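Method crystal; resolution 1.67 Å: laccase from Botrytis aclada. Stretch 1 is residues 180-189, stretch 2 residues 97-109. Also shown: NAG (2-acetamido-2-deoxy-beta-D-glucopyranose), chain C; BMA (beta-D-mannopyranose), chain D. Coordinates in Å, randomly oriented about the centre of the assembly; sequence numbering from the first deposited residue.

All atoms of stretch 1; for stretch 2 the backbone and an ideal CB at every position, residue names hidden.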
# COMPACT_ATOMS: atom_id res chain seq x y z
N PHE A 180 1.52 3.61 -10.00
CA PHE A 180 0.57 3.76 -8.88
C PHE A 180 -0.19 5.07 -8.99
O PHE A 180 0.22 5.96 -9.70
CB PHE A 180 1.34 3.72 -7.53
CG PHE A 180 2.23 4.90 -7.31
CD1 PHE A 180 1.72 6.06 -6.71
CD2 PHE A 180 3.54 4.89 -7.69
CE1 PHE A 180 2.51 7.20 -6.51
CE2 PHE A 180 4.36 6.03 -7.44
CZ PHE A 180 3.83 7.17 -6.89
N GLY A 181 -1.30 5.17 -8.29
CA GLY A 181 -2.10 6.40 -8.26
C GLY A 181 -2.96 6.38 -7.03
O GLY A 181 -2.99 5.36 -6.30
N PRO A 182 -3.59 7.51 -6.74
CA PRO A 182 -4.41 7.59 -5.55
C PRO A 182 -5.81 7.05 -5.82
O PRO A 182 -6.37 7.25 -6.90
CB PRO A 182 -4.47 9.09 -5.28
CG PRO A 182 -4.33 9.76 -6.60
CD PRO A 182 -3.51 8.78 -7.47
N LEU A 183 -6.40 6.39 -4.82
CA LEU A 183 -7.76 5.98 -4.85
C LEU A 183 -8.43 6.50 -3.59
O LEU A 183 -8.10 6.03 -2.50
CB LEU A 183 -7.80 4.46 -4.88
CG LEU A 183 -9.17 3.76 -4.75
CD1 LEU A 183 -10.25 4.23 -5.64
CD2 LEU A 183 -8.91 2.21 -5.03
N ILE A 184 -9.26 7.49 -3.74
CA ILE A 184 -9.89 8.22 -2.63
C ILE A 184 -11.35 7.91 -2.69
O ILE A 184 -11.99 8.10 -3.74
CB ILE A 184 -9.66 9.72 -2.75
CG1 ILE A 184 -8.19 10.00 -2.52
CG2 ILE A 184 -10.39 10.44 -1.68
CD1 ILE A 184 -7.78 11.49 -2.79
N ILE A 185 -11.88 7.41 -1.58
CA ILE A 185 -13.29 7.07 -1.49
C ILE A 185 -13.89 8.00 -0.41
O ILE A 185 -13.55 7.93 0.75
CB ILE A 185 -13.55 5.58 -1.19
CG1 ILE A 185 -12.79 4.68 -2.21
CG2 ILE A 185 -15.07 5.28 -1.18
CD1 ILE A 185 -12.43 3.27 -1.62
N ASN A 186 -14.77 8.89 -0.86
CA ASN A 186 -15.36 9.83 0.09
C ASN A 186 -16.36 9.14 0.95
O ASN A 186 -17.01 8.17 0.59
CB ASN A 186 -15.88 11.06 -0.58
CG ASN A 186 -14.75 11.94 -1.08
OD1 ASN A 186 -13.90 12.47 -0.31
ND2 ASN A 186 -14.70 12.06 -2.35
N GLY A 187 -16.46 9.69 2.14
CA GLY A 187 -17.27 9.09 3.16
C GLY A 187 -17.10 9.97 4.39
O GLY A 187 -16.54 11.06 4.32
N PRO A 188 -17.61 9.49 5.51
CA PRO A 188 -17.52 10.29 6.71
C PRO A 188 -16.11 10.27 7.34
O PRO A 188 -15.21 9.58 6.89
CB PRO A 188 -18.52 9.63 7.63
CG PRO A 188 -18.48 8.17 7.24
CD PRO A 188 -18.34 8.25 5.72
N ALA A 189 -15.93 11.04 8.41
CA ALA A 189 -14.57 11.17 9.04
C ALA A 189 -14.77 11.44 10.53
O ALA A 189 -15.83 11.88 10.93
CB ALA A 189 -13.79 12.30 8.37
N UNK A 97 -0.24 8.29 -11.04
CA UNK A 97 -1.31 8.13 -11.99
C UNK A 97 -2.51 8.98 -11.69
O UNK A 97 -2.57 9.64 -10.64
CB UNK A 97 -1.73 6.66 -12.05
N UNK A 98 -3.51 8.92 -12.60
CA UNK A 98 -4.78 9.64 -12.37
C UNK A 98 -5.43 9.26 -11.07
O UNK A 98 -5.37 8.13 -10.63
CB UNK A 98 -5.76 9.38 -13.51
N UNK A 99 -6.08 10.24 -10.44
CA UNK A 99 -6.88 9.95 -9.26
C UNK A 99 -8.17 9.22 -9.64
O UNK A 99 -8.87 9.61 -10.57
CB UNK A 99 -7.20 11.24 -8.51
N UNK A 100 -8.48 8.19 -8.87
CA UNK A 100 -9.74 7.56 -8.93
C UNK A 100 -10.40 7.98 -7.67
O UNK A 100 -9.94 7.66 -6.55
CB UNK A 100 -9.65 6.04 -9.09
N UNK A 101 -11.51 8.72 -7.84
CA UNK A 101 -12.25 9.31 -6.71
C UNK A 101 -13.67 8.80 -6.84
O UNK A 101 -14.33 8.91 -7.90
CB UNK A 101 -12.20 10.84 -6.71
N UNK A 102 -14.16 8.20 -5.76
CA UNK A 102 -15.49 7.69 -5.74
C UNK A 102 -16.09 7.97 -4.39
O UNK A 102 -15.45 8.55 -3.54
CB UNK A 102 -15.52 6.20 -6.07
N UNK A 103 -17.37 7.65 -4.24
CA UNK A 103 -18.05 7.72 -2.96
C UNK A 103 -18.23 6.32 -2.48
O UNK A 103 -18.38 5.38 -3.25
CB UNK A 103 -19.39 8.45 -3.05
N UNK A 104 -18.27 6.21 -1.16
CA UNK A 104 -18.60 5.01 -0.47
C UNK A 104 -19.85 4.41 -1.10
O UNK A 104 -20.89 5.06 -1.19
CB UNK A 104 -18.79 5.28 1.02
N UNK A 105 -19.73 3.15 -1.51
CA UNK A 105 -20.86 2.43 -2.10
C UNK A 105 -20.88 2.41 -3.62
O UNK A 105 -21.67 1.65 -4.20
CB UNK A 105 -22.17 3.05 -1.60
N UNK A 106 -20.07 3.26 -4.28
CA UNK A 106 -20.05 3.32 -5.71
C UNK A 106 -19.48 2.02 -6.30
O UNK A 106 -18.70 1.33 -5.63
CB UNK A 106 -19.24 4.53 -6.17
N UNK A 107 -19.89 1.74 -7.53
CA UNK A 107 -19.34 0.60 -8.30
C UNK A 107 -18.38 1.20 -9.25
O UNK A 107 -18.75 2.14 -9.93
CB UNK A 107 -20.41 -0.22 -9.03
N UNK A 108 -17.15 0.68 -9.26
CA UNK A 108 -16.08 1.12 -10.14
C UNK A 108 -15.98 0.13 -11.29
O UNK A 108 -15.98 -1.08 -11.07
CB UNK A 108 -14.75 1.24 -9.39
N UNK A 109 -15.84 0.66 -12.48
CA UNK A 109 -15.47 -0.09 -13.68
C UNK A 109 -14.19 0.54 -14.20
O UNK A 109 -14.20 1.70 -14.61
CB UNK A 109 -16.58 -0.07 -14.74
C1 NAG C . -5.49 16.06 -6.71
C2 NAG C . -6.28 15.76 -7.98
C3 NAG C . -7.64 16.46 -8.01
C4 NAG C . -8.40 16.27 -6.70
C5 NAG C . -7.49 16.51 -5.49
C6 NAG C . -8.23 16.26 -4.17
C7 NAG C . -5.02 15.09 -9.95
C8 NAG C . -4.20 15.47 -11.14
N2 NAG C . -5.50 16.08 -9.18
O3 NAG C . -8.42 15.94 -9.08
O4 NAG C . -9.39 17.29 -6.69
O5 NAG C . -6.30 15.72 -5.58
O6 NAG C . -8.23 14.89 -3.82
O7 NAG C . -5.21 13.90 -9.67
C1 BMA D . -10.75 16.82 -6.77
C2 BMA D . -11.70 17.97 -6.41
C3 BMA D . -13.16 17.46 -6.47
C4 BMA D . -13.45 16.80 -7.83
C5 BMA D . -12.33 15.83 -8.24
C6 BMA D . -12.47 15.38 -9.68
O2 BMA D . -11.36 19.00 -7.33
O3 BMA D . -14.18 18.38 -6.08
O4 BMA D . -14.67 16.09 -7.76
O5 BMA D . -11.03 16.40 -8.08
O6 BMA D . -12.18 16.46 -10.57

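Residues 180-186 form a strand, and the first strand of the second stretch, positions 100-103, runs parallel to it; a second strand begins at position 107.

At position 97 the backbone amide donates to Phe 180 O (N to O, 2.7 Å). An ideal CB there would lie only 3.1 Å from Phe 180 O, so a very small residue is favoured although phi/psi of -59/176 are open to most. The residue is Gly 97, and its O lies 3.4 Å from Pro 182 CD.

Position 98 directs its CB away from stretch 1, and phi of -56° suits proline among many others. It is Pro 98, whose ring stays clear of the strand.

The CB of position 99 points sideways, 3.8 Å from Pro 182 CG, with a sugar nearby. Small or apolar side chains would suit. Ala 99 keeps this contact and places CB 3.5 Å from NAG O7.

Position 100 pairs with Leu 183 and is held by two hydrogen bonds: the N of position 100 donates to Pro 182 O (3.0 Å), and the O of position 100 accepts from Ile 184 N (2.9 Å). Its CB lies on the face of Leu 183, 3.9 Å from Leu 183 CD1, which invites an aliphatic side chain; valine, isoleucine or leucine could serve. Ile 100 fills the place, bringing CG2 to 3.5 Å from Leu 183 CD1.

Position 101 turns to the other face, beside Ile 184 and Asn 186, with the glycan beyond. A branched aliphatic residue fits the strand, but a polar one such as threonine could be accommodated. In Ile 101, CG1 packs 4.2 Å from Ile 184 CB, CG2 lies 3.6 Å from Asn 186 ND2, and CD1 reaches to 3.9 Å from NAG C4.

At position 102 the backbone again does the joining: its N donates to Ile 184 O (3.0 Å) and its O accepts from Asn 186 N (2.8 Å). CB is on the face of Ile 185, 5.0 Å from Ile 185 CG1, so small or medium apolar residues are plausible. The residue is Ala 102.

Position 103 faces the same way as Asn 186, whose amide makes a polar residue reasonable. Asp 103 has OD1 3.7 Å from Asn 186 CB, a contact without a hydrogen bond.

Position 104 donates its N to Asn 186 O (2.9 Å). Its CB points sideways, 4.3 Å from Ile 185 CG2, with Pro 188 farther along; a large apolar or aromatic side chain could use both. Trp 104 sets CE3 3.7 Å from Pro 188 CD.

Position 105, with phi/psi of 97/-14 in a type II turn, calls for glycine, and is Gly 105. Position 106 closes the turn out of contact; a polar acceptor would suit, and Asp 106 OD2 accepts from Asp 103 N (2.8 Å).

Positions 107 and 109, out of reach, are Asn 107 and Ile 109. Position 108 points toward stretch 1, favouring a long aliphatic chain; Leu 108 CD1 lies 4.1 Å from Leu 183 CD1.

Stretch 2 97-109: GPAIIADWGDNLI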
# COMPACT_ATOMS: atom_id res chain seq x y z
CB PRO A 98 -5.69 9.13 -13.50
CG PRO A 98 -4.85 8.56 -14.50
CD PRO A 98 -3.52 8.16 -13.84
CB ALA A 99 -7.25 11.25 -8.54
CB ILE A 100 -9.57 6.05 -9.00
CG1 ILE A 100 -8.82 5.73 -10.29
CG2 ILE A 100 -10.95 5.37 -8.86
CD1 ILE A 100 -8.55 4.30 -10.50
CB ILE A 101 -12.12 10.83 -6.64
CG1 ILE A 101 -10.64 11.26 -6.51
CG2 ILE A 101 -12.97 11.44 -5.44
CD1 ILE A 101 -10.34 12.85 -6.49
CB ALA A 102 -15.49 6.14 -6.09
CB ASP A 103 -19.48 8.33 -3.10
CG ASP A 103 -19.44 9.79 -3.47
OD1 ASP A 103 -18.52 10.49 -3.06
OD2 ASP A 103 -20.30 10.21 -4.23
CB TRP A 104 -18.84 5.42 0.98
CG TRP A 104 -19.11 4.36 1.89
CD1 TRP A 104 -18.84 3.04 1.74
CD2 TRP A 104 -19.67 4.52 3.18
NE1 TRP A 104 -19.27 2.31 2.86
CE2 TRP A 104 -19.78 3.22 3.76
CE3 TRP A 104 -20.15 5.63 3.89
CZ2 TRP A 104 -20.36 3.01 5.01
CZ3 TRP A 104 -20.71 5.42 5.16
CH2 TRP A 104 -20.79 4.13 5.71
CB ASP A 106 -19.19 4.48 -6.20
CG ASP A 106 -19.84 5.82 -6.02
OD1 ASP A 106 -21.06 5.94 -5.67
OD2 ASP A 106 -19.11 6.80 -6.26
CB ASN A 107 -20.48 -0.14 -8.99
CG ASN A 107 -21.38 -0.82 -7.98
OD1 ASN A 107 -20.92 -1.59 -7.17
ND2 ASN A 107 -22.68 -0.52 -8.02
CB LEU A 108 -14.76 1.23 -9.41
CG LEU A 108 -14.82 2.10 -8.14
CD1 LEU A 108 -13.37 2.40 -7.63
CD2 LEU A 108 -15.67 3.38 -8.29
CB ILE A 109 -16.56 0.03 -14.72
CG1 ILE A 109 -17.87 -0.50 -14.15
CG2 ILE A 109 -16.15 -0.75 -15.97
CD1 ILE A 109 -19.03 -0.31 -15.09
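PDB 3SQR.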